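PDB 2WA2: Non-structural protein 5 from Modoc virus, which probably methylates the cap of the viral RNA, at guanine N7 and at the ribose 2'-O, using S-adenosylmethionine as methyl donor. Local coordinates for residues L89-G94 against V109-L114; S95-A100 against N131-K136; K83-D88 against Q148-L153. The protein carries 4 engineered substitutions. All blocks are in the same frame, centred on the assembly; numbering follows the deposited sequence. Where two conformers were deposited one is given.

Interaction 1. Residues L89-G94 against V109-L114. With SAM (S-adenosylmethionine), chain C.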
loop_
_atom_site.group_PDB
_atom_site.type_symbol
_atom_site.label_atom_id
_atom_site.label_comp_id
_atom_site.label_asym_id
_atom_site.label_seq_id
_atom_site.Cartn_x
_atom_site.Cartn_y
_atom_site.Cartn_z
ATOM N N LEU A 89 -0.937 0.603 9.995
ATOM C CA LEU A 89 -0.213 -0.647 10.151
ATOM C C LEU A 89 1.036 -0.681 9.289
ATOM O O LEU A 89 0.970 -0.482 8.063
ATOM C CB LEU A 89 -1.134 -1.838 9.860
ATOM C CG LEU A 89 -2.426 -1.812 10.705
ATOM C CD1 LEU A 89 -3.413 -2.808 10.180
ATOM C CD2 LEU A 89 -2.167 -2.042 12.229
ATOM N N GLY A 90 2.186 -0.909 9.923
ATOM C CA GLY A 90 3.459 -0.854 9.202
ATOM C C GLY A 90 3.816 0.594 8.924
ATOM O O GLY A 90 4.006 0.987 7.786
ATOM N N CYS A 91 3.865 1.406 9.973
ATOM C CA CYS A 91 4.001 2.844 9.777
ATOM C C CYS A 91 5.417 3.273 9.390
ATOM O O CYS A 91 5.614 4.372 8.826
ATOM C CB CYS A 91 3.473 3.605 11.017
ATOM S SG CYS A 91 4.572 3.539 12.458
ATOM N N GLY A 92 6.407 2.424 9.669
ATOM C CA GLY A 92 7.801 2.801 9.429
ATOM C C GLY A 92 8.112 4.155 10.039
ATOM O O GLY A 92 7.791 4.406 11.222
ATOM N N ARG A 93 8.691 5.050 9.234
ATOM C CA ARG A 93 9.020 6.414 9.700
ATOM C C ARG A 93 7.770 7.193 10.102
ATOM O O ARG A 93 7.833 8.106 10.908
ATOM C CB ARG A 93 9.824 7.183 8.660
ATOM C CG ARG A 93 11.139 6.515 8.342
ATOM C CD ARG A 93 12.020 7.310 7.352
ATOM N NE ARG A 93 13.146 6.494 6.881
ATOM C CZ ARG A 93 14.095 6.919 6.047
ATOM N NH1 ARG A 93 14.071 8.164 5.577
ATOM N NH2 ARG A 93 15.072 6.096 5.672
ATOM N N GLY A 94 6.623 6.833 9.542
ATOM C CA GLY A 94 5.380 7.452 9.989
ATOM C C GLY A 94 4.805 8.578 9.129
ATOM O O GLY A 94 3.975 9.345 9.620
ATOM N N VAL A 109 -4.636 8.898 15.645
ATOM C CA VAL A 109 -3.909 7.958 14.806
ATOM C C VAL A 109 -3.120 7.002 15.695
ATOM O O VAL A 109 -2.339 7.429 16.533
ATOM C CB VAL A 109 -2.970 8.679 13.817
ATOM C CG1 VAL A 109 -2.275 7.660 12.905
ATOM C CG2 VAL A 109 -3.736 9.665 12.972
ATOM N N LYS A 110 -3.389 5.723 15.538
ATOM C CA LYS A 110 -2.692 4.689 16.227
ATOM C C LYS A 110 -1.812 3.981 15.178
ATOM O O LYS A 110 -2.313 3.278 14.266
ATOM C CB LYS A 110 -3.707 3.748 16.866
ATOM C CG LYS A 110 -4.623 4.454 17.895
ATOM C CD LYS A 110 -5.465 3.401 18.599
ATOM C CE LYS A 110 -6.392 3.978 19.658
ATOM N NZ LYS A 110 -7.238 2.851 20.248
ATOM N N ALA A 111 -0.508 4.193 15.322
ATOM C CA ALA A 111 0.517 3.789 14.357
ATOM C C ALA A 111 1.415 2.667 14.925
ATOM O O ALA A 111 1.828 2.714 16.090
ATOM C CB ALA A 111 1.352 5.017 13.978
ATOM N N TYR A 112 1.674 1.649 14.112
ATOM C CA TYR A 112 2.370 0.436 14.558
ATOM C C TYR A 112 3.419 0.005 13.550
ATOM O O TYR A 112 3.157 -0.001 12.342
ATOM C CB TYR A 112 1.351 -0.707 14.784
ATOM C CG TYR A 112 0.304 -0.358 15.805
ATOM C CD1 TYR A 112 0.532 -0.583 17.167
ATOM C CD2 TYR A 112 -0.907 0.240 15.419
ATOM C CE1 TYR A 112 -0.436 -0.235 18.121
ATOM C CE2 TYR A 112 -1.893 0.586 16.375
ATOM C CZ TYR A 112 -1.639 0.349 17.706
ATOM O OH TYR A 112 -2.583 0.681 18.659
ATOM N N THR A 113 4.609 -0.368 14.033
ATOM C CA THR A 113 5.624 -0.879 13.120
ATOM C C THR A 113 6.628 -1.773 13.855
ATOM O O THR A 113 6.753 -1.704 15.088
ATOM C CB THR A 113 6.305 0.291 12.348
ATOM O OG1 THR A 113 6.835 -0.186 11.100
ATOM C CG2 THR A 113 7.357 1.011 13.196
ATOM N N LEU A 114 7.298 -2.637 13.106
ATOM C CA LEU A 114 8.275 -3.561 13.669
ATOM C C LEU A 114 9.421 -2.804 14.350
ATOM O O LEU A 114 9.688 -3.021 15.522
ATOM C CB LEU A 114 8.852 -4.435 12.579
ATOM C CG LEU A 114 8.288 -5.813 12.293
ATOM C CD1 LEU A 114 9.291 -6.457 11.361
ATOM C CD2 LEU A 114 8.123 -6.664 13.564
HETATM N N SAM C . 3.735 4.426 4.938
HETATM C CA SAM C . 5.183 4.491 5.327
HETATM C C SAM C . 5.643 5.949 5.426
HETATM O O SAM C . 4.930 6.838 4.946
HETATM O OXT SAM C . 6.718 6.286 5.956
HETATM C CB SAM C . 6.043 3.747 4.305
HETATM C CG SAM C . 5.870 2.234 4.342
HETATM S SD SAM C . 6.966 1.587 5.616
HETATM C CE SAM C . 8.475 1.397 4.612
HETATM C "C5'" SAM C . 6.506 -0.156 5.694
HETATM C "C4'" SAM C . 6.918 -0.638 7.085
HETATM O "O4'" SAM C . 6.217 -1.789 7.478
HETATM C "C3'" SAM C . 8.397 -1.013 7.136
HETATM O "O3'" SAM C . 9.055 -0.009 7.869
HETATM C "C2'" SAM C . 8.456 -2.337 7.876
HETATM O "O2'" SAM C . 9.400 -2.264 8.916
HETATM C "C1'" SAM C . 7.030 -2.458 8.421
HETATM N N9 SAM C . 6.601 -3.841 8.599
HETATM C C8 SAM C . 6.808 -4.887 7.730
HETATM N N7 SAM C . 6.249 -5.989 8.241
HETATM C C5 SAM C . 5.700 -5.643 9.438
HETATM C C6 SAM C . 5.001 -6.380 10.396
HETATM N N6 SAM C . 4.777 -7.674 10.258
HETATM N N1 SAM C . 4.530 -5.724 11.518
HETATM C C2 SAM C . 4.758 -4.387 11.706
HETATM N N3 SAM C . 5.449 -3.640 10.773
HETATM C C4 SAM C . 5.912 -4.294 9.663
#

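Interaction 2. Residues S95-A100 against N131-K136. Engineered in segment 95-100: Ser95 (natural residue Gly). With SAM (S-adenosylmethionine), chain C.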
loop_
_atom_site.group_PDB
_atom_site.type_symbol
_atom_site.label_atom_id
_atom_site.label_comp_id
_atom_site.label_asym_id
_atom_site.label_seq_id
_atom_site.Cartn_x
_atom_site.Cartn_y
_atom_site.Cartn_z
ATOM N N SER A 95 5.199 8.658 7.860
ATOM C CA SER A 95 4.700 9.720 6.957
ATOM C C SER A 95 3.201 9.647 6.769
ATOM O O SER A 95 2.540 10.675 6.751
ATOM C CB SER A 95 5.393 9.687 5.583
ATOM O OG SER A 95 6.678 10.274 5.661
ATOM N N TRP A 96 2.654 8.439 6.629
ATOM C CA TRP A 96 1.192 8.305 6.490
ATOM C C TRP A 96 0.468 8.781 7.747
ATOM O O TRP A 96 -0.611 9.342 7.669
ATOM C CB TRP A 96 0.799 6.845 6.189
ATOM C CG TRP A 96 0.952 6.440 4.702
ATOM C CD1 TRP A 96 1.740 7.043 3.752
ATOM C CD2 TRP A 96 0.278 5.363 4.036
ATOM N NE1 TRP A 96 1.590 6.402 2.531
ATOM C CE2 TRP A 96 0.708 5.367 2.680
ATOM C CE3 TRP A 96 -0.656 4.391 4.449
ATOM C CZ2 TRP A 96 0.224 4.454 1.740
ATOM C CZ3 TRP A 96 -1.145 3.468 3.497
ATOM C CH2 TRP A 96 -0.693 3.510 2.167
ATOM N N SER A 97 1.055 8.522 8.910
ATOM C CA SER A 97 0.432 8.865 10.182
ATOM C C SER A 97 0.366 10.382 10.360
ATOM O O SER A 97 -0.652 10.914 10.803
ATOM C CB SER A 97 1.207 8.210 11.323
ATOM O OG SER A 97 0.850 6.839 11.391
ATOM N N TYR A 98 1.444 11.061 9.988
ATOM C CA TYR A 98 1.528 12.522 10.042
ATOM C C TYR A 98 0.623 13.131 8.991
ATOM O O TYR A 98 0.011 14.175 9.222
ATOM C CB TYR A 98 2.966 12.997 9.873
ATOM C CG TYR A 98 3.780 12.861 11.140
ATOM C CD1 TYR A 98 3.506 13.661 12.256
ATOM C CD2 TYR A 98 4.808 11.932 11.232
ATOM C CE1 TYR A 98 4.231 13.519 13.439
ATOM C CE2 TYR A 98 5.558 11.806 12.407
ATOM C CZ TYR A 98 5.255 12.588 13.499
ATOM O OH TYR A 98 5.983 12.441 14.655
ATOM N N TYR A 99 0.519 12.476 7.837
ATOM C CA TYR A 99 -0.445 12.927 6.858
ATOM C C TYR A 99 -1.862 12.816 7.409
ATOM O O TYR A 99 -2.603 13.807 7.428
ATOM C CB TYR A 99 -0.310 12.213 5.505
ATOM C CG TYR A 99 -1.304 12.779 4.531
ATOM C CD1 TYR A 99 -1.068 13.999 3.892
ATOM C CD2 TYR A 99 -2.521 12.146 4.311
ATOM C CE1 TYR A 99 -2.021 14.552 3.016
ATOM C CE2 TYR A 99 -3.477 12.684 3.432
ATOM C CZ TYR A 99 -3.222 13.889 2.805
ATOM O OH TYR A 99 -4.184 14.389 1.947
ATOM N N ALA A 100 -2.235 11.616 7.867
ATOM C CA ALA A 100 -3.544 11.368 8.427
ATOM C C ALA A 100 -3.855 12.335 9.572
ATOM O O ALA A 100 -4.952 12.851 9.641
ATOM C CB ALA A 100 -3.654 9.923 8.914
ATOM N N ASN A 131 0.180 15.537 17.952
ATOM C CA ASN A 131 -0.333 15.133 19.272
ATOM C C ASN A 131 -1.476 14.144 19.175
ATOM O O ASN A 131 -1.868 13.531 20.171
ATOM C CB ASN A 131 -0.802 16.359 20.066
ATOM C CG ASN A 131 -1.606 17.334 19.211
ATOM O OD1 ASN A 131 -1.070 17.959 18.286
ATOM N ND2 ASN A 131 -2.889 17.471 19.519
ATOM N N LEU A 132 -2.021 14.003 17.968
ATOM C CA LEU A 132 -3.076 13.040 17.717
ATOM C C LEU A 132 -2.534 11.616 17.465
ATOM O O LEU A 132 -3.298 10.648 17.501
ATOM C CB LEU A 132 -3.917 13.508 16.533
ATOM C CG LEU A 132 -4.591 14.884 16.685
ATOM C CD1 LEU A 132 -5.490 15.196 15.498
ATOM C CD2 LEU A 132 -5.374 14.965 17.992
ATOM N N ILE A 133 -1.223 11.498 17.254
ATOM C CA ILE A 133 -0.610 10.188 16.944
ATOM C C ILE A 133 -0.008 9.530 18.175
ATOM O O ILE A 133 0.637 10.208 18.993
ATOM C CB ILE A 133 0.494 10.282 15.842
ATOM C CG1 ILE A 133 -0.006 11.084 14.646
ATOM C CG2 ILE A 133 0.913 8.864 15.360
ATOM C CD1 ILE A 133 1.100 11.755 13.847
ATOM N N THR A 134 -0.260 8.227 18.298
ATOM C CA THR A 134 0.471 7.332 19.181
ATOM C C THR A 134 1.263 6.349 18.329
ATOM O O THR A 134 0.672 5.511 17.624
ATOM C CB THR A 134 -0.468 6.533 20.102
ATOM O OG1 THR A 134 -1.246 7.449 20.875
ATOM C CG2 THR A 134 0.342 5.623 21.025
ATOM N N PHE A 135 2.592 6.464 18.384
ATOM C CA PHE A 135 3.464 5.525 17.678
ATOM C C PHE A 135 3.817 4.391 18.609
ATOM O O PHE A 135 4.189 4.626 19.779
ATOM C CB PHE A 135 4.740 6.199 17.196
ATOM C CG PHE A 135 4.543 7.080 16.008
ATOM C CD1 PHE A 135 4.358 6.532 14.751
ATOM C CD2 PHE A 135 4.603 8.458 16.133
ATOM C CE1 PHE A 135 4.189 7.367 13.621
ATOM C CE2 PHE A 135 4.440 9.282 15.038
ATOM C CZ PHE A 135 4.235 8.728 13.770
ATOM N N LYS A 136 3.671 3.173 18.105
ATOM C CA LYS A 136 4.176 2.013 18.798
ATOM C C LYS A 136 5.101 1.158 17.921
ATOM O O LYS A 136 4.652 0.502 16.982
ATOM C CB LYS A 136 3.042 1.193 19.417
ATOM C CG LYS A 136 3.553 0.309 20.588
ATOM C CD LYS A 136 2.808 0.599 21.911
ATOM C CE LYS A 136 1.446 -0.149 22.010
ATOM N NZ LYS A 136 1.478 -1.672 21.901
HETATM N N SAM C . 3.735 4.426 4.938
HETATM C CA SAM C . 5.183 4.491 5.327
HETATM C C SAM C . 5.643 5.949 5.426
HETATM O O SAM C . 4.930 6.838 4.946
HETATM O OXT SAM C . 6.718 6.286 5.956
HETATM C CB SAM C . 6.043 3.747 4.305
HETATM C CG SAM C . 5.870 2.234 4.342
HETATM S SD SAM C . 6.966 1.587 5.616
HETATM C CE SAM C . 8.475 1.397 4.612
HETATM C "C5'" SAM C . 6.506 -0.156 5.694
HETATM C "C4'" SAM C . 6.918 -0.638 7.085
HETATM O "O4'" SAM C . 6.217 -1.789 7.478
HETATM C "C3'" SAM C . 8.397 -1.013 7.136
HETATM O "O3'" SAM C . 9.055 -0.009 7.869
HETATM C "C2'" SAM C . 8.456 -2.337 7.876
HETATM O "O2'" SAM C . 9.400 -2.264 8.916
HETATM C "C1'" SAM C . 7.030 -2.458 8.421
HETATM N N9 SAM C . 6.601 -3.841 8.599
HETATM C C8 SAM C . 6.808 -4.887 7.730
HETATM N N7 SAM C . 6.249 -5.989 8.241
HETATM C C5 SAM C . 5.700 -5.643 9.438
HETATM C C6 SAM C . 5.001 -6.380 10.396
HETATM N N6 SAM C . 4.777 -7.674 10.258
HETATM N N1 SAM C . 4.530 -5.724 11.518
HETATM C C2 SAM C . 4.758 -4.387 11.706
HETATM N N3 SAM C . 5.449 -3.640 10.773
HETATM C C4 SAM C . 5.912 -4.294 9.663
#

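Interaction 3. Residues K83-D88 against Q148-L153. Engineered in segment 83-88: Thr85 (natural residue Ser).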
loop_
_atom_site.group_PDB
_atom_site.type_symbol
_atom_site.label_atom_id
_atom_site.label_comp_id
_atom_site.label_asym_id
_atom_site.label_seq_id
_atom_site.Cartn_x
_atom_site.Cartn_y
_atom_site.Cartn_z
ATOM N N LYS A 83 -10.670 9.389 8.513
ATOM C CA LYS A 83 -11.614 9.860 9.544
ATOM C C LYS A 83 -11.584 9.082 10.848
ATOM O O LYS A 83 -11.241 7.887 10.880
ATOM C CB LYS A 83 -13.055 9.861 8.993
ATOM C CG LYS A 83 -13.613 8.481 8.765
ATOM C CD LYS A 83 -15.107 8.499 8.499
ATOM C CE LYS A 83 -15.538 7.242 7.789
ATOM N NZ LYS A 83 -15.472 6.020 8.663
ATOM N N GLY A 84 -11.980 9.769 11.929
ATOM C CA GLY A 84 -12.125 9.120 13.236
ATOM C C GLY A 84 -10.816 8.535 13.729
ATOM O O GLY A 84 -9.789 9.205 13.680
ATOM N N THR A 85 -10.895 7.302 14.233
ATOM C CA THR A 85 -9.750 6.500 14.647
ATOM C C THR A 85 -9.090 5.843 13.403
ATOM O O THR A 85 -9.665 4.957 12.752
ATOM C CB THR A 85 -10.166 5.450 15.677
ATOM O OG1 THR A 85 -10.749 6.124 16.806
ATOM C CG2 THR A 85 -8.932 4.580 16.141
ATOM N N VAL A 86 -7.884 6.310 13.104
ATOM C CA VAL A 86 -7.111 5.796 11.986
ATOM C C VAL A 86 -6.052 4.866 12.555
ATOM O O VAL A 86 -5.328 5.237 13.501
ATOM C CB VAL A 86 -6.419 6.941 11.201
ATOM C CG1 VAL A 86 -5.561 6.386 10.020
ATOM C CG2 VAL A 86 -7.437 7.932 10.650
ATOM N N VAL A 87 -5.976 3.659 12.007
ATOM C CA VAL A 87 -4.822 2.795 12.282
ATOM C C VAL A 87 -3.851 2.853 11.115
ATOM O O VAL A 87 -4.258 2.923 9.949
ATOM C CB VAL A 87 -5.171 1.319 12.656
ATOM C CG1 VAL A 87 -5.758 1.248 14.046
ATOM C CG2 VAL A 87 -6.075 0.634 11.630
ATOM N N ASP A 88 -2.566 2.900 11.443
ATOM C CA ASP A 88 -1.539 2.895 10.425
ATOM C C ASP A 88 -0.659 1.686 10.712
ATOM O O ASP A 88 0.199 1.711 11.602
ATOM C CB ASP A 88 -0.769 4.217 10.420
ATOM C CG ASP A 88 0.264 4.298 9.291
ATOM O OD1 ASP A 88 0.263 3.409 8.413
ATOM O OD2 ASP A 88 1.111 5.213 9.315
ATOM N N GLN A 148 -11.160 -1.301 17.367
ATOM C CA GLN A 148 -11.997 -0.244 16.785
ATOM C C GLN A 148 -11.229 0.799 15.970
ATOM O O GLN A 148 -10.319 1.471 16.468
ATOM C CB GLN A 148 -12.846 0.442 17.873
ATOM C CG GLN A 148 -14.164 1.081 17.388
ATOM C CD GLN A 148 -13.957 2.341 16.546
ATOM O OE1 GLN A 148 -13.223 3.260 16.938
ATOM N NE2 GLN A 148 -14.607 2.382 15.369
ATOM N N ALA A 149 -11.619 0.938 14.709
ATOM C CA ALA A 149 -11.024 1.932 13.825
ATOM C C ALA A 149 -11.992 2.254 12.726
ATOM O O ALA A 149 -12.641 1.355 12.192
ATOM C CB ALA A 149 -9.681 1.428 13.198
ATOM N N ASP A 150 -12.034 3.537 12.375
ATOM C CA ASP A 150 -12.868 4.035 11.288
ATOM C C ASP A 150 -12.157 4.036 9.939
ATOM O O ASP A 150 -12.827 4.073 8.883
ATOM C CB ASP A 150 -13.330 5.430 11.635
ATOM C CG ASP A 150 -14.025 5.464 12.982
ATOM O OD1 ASP A 150 -15.153 4.957 13.037
ATOM O OD2 ASP A 150 -13.411 5.927 13.967
ATOM N N THR A 151 -10.813 3.993 9.977
ATOM C CA THR A 151 -9.982 3.988 8.776
ATOM C C THR A 151 -8.808 3.033 9.016
ATOM O O THR A 151 -8.103 3.154 10.014
ATOM C CB THR A 151 -9.377 5.369 8.481
ATOM O OG1 THR A 151 -10.374 6.397 8.590
ATOM C CG2 THR A 151 -8.745 5.387 7.114
ATOM N N VAL A 152 -8.615 2.089 8.100
ATOM C CA VAL A 152 -7.484 1.154 8.211
ATOM C C VAL A 152 -6.476 1.427 7.098
ATOM O O VAL A 152 -6.789 1.258 5.918
ATOM C CB VAL A 152 -7.970 -0.287 8.173
ATOM C CG1 VAL A 152 -6.776 -1.267 8.132
ATOM C CG2 VAL A 152 -8.920 -0.545 9.329
ATOM N N LEU A 153 -5.278 1.857 7.482
ATOM C CA LEU A 153 -4.188 2.129 6.533
ATOM C C LEU A 153 -3.138 1.061 6.692
ATOM O O LEU A 153 -2.824 0.667 7.805
ATOM C CB LEU A 153 -3.524 3.500 6.800
ATOM C CG LEU A 153 -4.435 4.734 6.729
ATOM C CD1 LEU A 153 -3.606 6.004 6.929
ATOM C CD2 LEU A 153 -5.234 4.792 5.400
#

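Interaction 1. Residues L89-G94 against V109-L114
Ala111 meets Cys91 where strand 106-112 approaches the cofactor, its CB lying 3.9 Å from Cys91 SG in a small apolar contact. One residue on, Tyr112 pairs with Leu89 in parallel. Their side chains emerge on the same face of the sheet and cross obliquely, Leu89 CD2 standing 4.1 Å from Tyr112 CD2. The carbonyl of Tyr112 serves the loop that departs from Leu89. Cys91 N donates to Tyr112 O at 2.8 Å with an angle of 158° at the hydrogen, coming from above the carbonyl plane. Gly90 N reaches the same oxygen at 2.8 Å, but the strongly bent path, 124°, makes this bond weak. Thr113 continues the grip through its side chain: OG1, anti to the backbone N (chi1 -155°), accepts a weak bond from Gly92 N at 3.0 Å, while CB touches Cys91 SG at 3.7 Å. Leu114 turns instead to the cofactor and sets CG 3.8 Å from SAM C6 of the adenine.

Gly90 and Gly92 both adopt positive phi, and Gly90 CA comes within 3.4 Å of SAM O4'. This is the glycine-rich loop of Rossmann-like methyltransferases, which follows the first strand of the sheet. One sound bond from Cys91 N and weak ones from Gly90 N and Gly92 N orient its backbone against the neighbouring strand, and leave bare glycine carbons facing the ribose and sulfonium end of the cofactor.

Interaction 2. Residues S95-A100 against N131-K136
Tyr98 and Ile133 form the CH-pi contact that joins helix 95-101 to the edge strand 133-136, which runs nearly antiparallel to it. Ile133 CD1 sits over a face of the Tyr98 ring, 3.9 Å from its centroid and 29° off the normal. The aromatic contact adds Phe135: the Tyr98 and Phe135 rings meet obliquely, centroids 5.5 Å apart and planes at 47°. Tyr98 CG lies anti to its carbonyl carbon (chi1 -79°), and the ring then carries OH past Phe135 CE2 to its own partner, Val125 N.

Other apolar contacts flank the rings. Ile133 CG2 stands over the centre of one Phe135 face, and Ser97 CB touches Phe135 CE1 at 3.9 Å.

Polar contacts lead away from the strand. Ser97 OG is hydrogen-bonded to Asp88. Ser95 N, in an engineered residue, gives a weak bond to SAM OXT at 3.4 Å, and Trp96 N another to SAM O at 3.3 Å. SAM N stands over one face of the Trp96 indole, toward its rim. Mainly apolar groups thus pack the helix on strand 133-136, while Ser97 ties it to strand 86-89 and its first amides meet the methionine carboxylate, a negative group that the helix N-terminus would tend to stabilise.

Interaction 3. Residues K83-D88 against Q148-L153
Asp150 and Thr85 set the end of this pairing away from the cofactor. The Asp150 carboxylate swings across to the other segment, CG being anti to its own carbonyl carbon (chi1 -55°), and OD2 takes the amide of Thr85 on its anti lone pair, Thr85 N to Asp150 OD2 measuring 2.9 Å. Thr85, an engineered residue, returns the grip through its carbonyl: Thr85 O accepts Asp150 N at 2.8 Å, in the carbonyl plane, and also Thr151 N at 3.2 Å, from a tilted position. Its hydroxyl turns to Glu108 instead.

Lys83 approaches Asp150 at about a right angle. Its chain bends at the end (chi4 70°), and NZ makes only a weak bond to Asp150 O at 3.3 Å; the carboxylate OD1 lies 4.5 Å from Lys83 NZ, beyond a salt bridge. Thr151 lies beside Val86, both side chains pointing the same way. Thr151 OG1 donates to Lys83 O at 2.9 Å on an in-plane lone pair.

Farther along, Leu153 slants over the same face, and its CD1 packs 3.7 Å from Val86 CG1. Asp88, on this face too, sends OD2 to Ser97 of helix 95-101, while the Trp96 side chain touches both Asp88 and Leu153. On the opposite face, which helix 163-183 covers, Val87 CG2 packs 3.8 Å from Val152 CG2. Between the faces Val87 pairs by backbone with Thr151 and Leu153, in the parallel register of two central strands of a Rossmann-like sheet.

Polarity is therefore graded along the pair. Where the chain turns its corner at Thr85, the Asp150 carboxylate and Thr151 hydroxyl bind backbone atoms, helped weakly by the Lys83 ammonium; toward the cofactor, regular strand bonds take over between largely apolar side chains, except for the buried Asp88, which Ser97 meets.

Overall arrangement
All three contacts belong to one Rossmann-like sheet, in which strands 133-136, 106-112, 86-89 and 151-154 lie side by side in that order and parallel. Interaction 3 brings together the two segments furthest apart in sequence, and the segments of interactions 1 and 2, which alternate along the chain, lie between them. Strand 86-89 leads through the loop of interaction 1 straight into helix 95-101 of interaction 2. Centres of interactions 1 and 2 are about 8 Å apart, those of 1 and 3 about 12 Å, and of 2 and 3 about 11 Å. Interactions 1 and 2 both touch S-adenosylmethionine, while interaction 3 pairs strand 86-89 with strand 151-154, the Asp88 side chain about 5 Å from the cofactor.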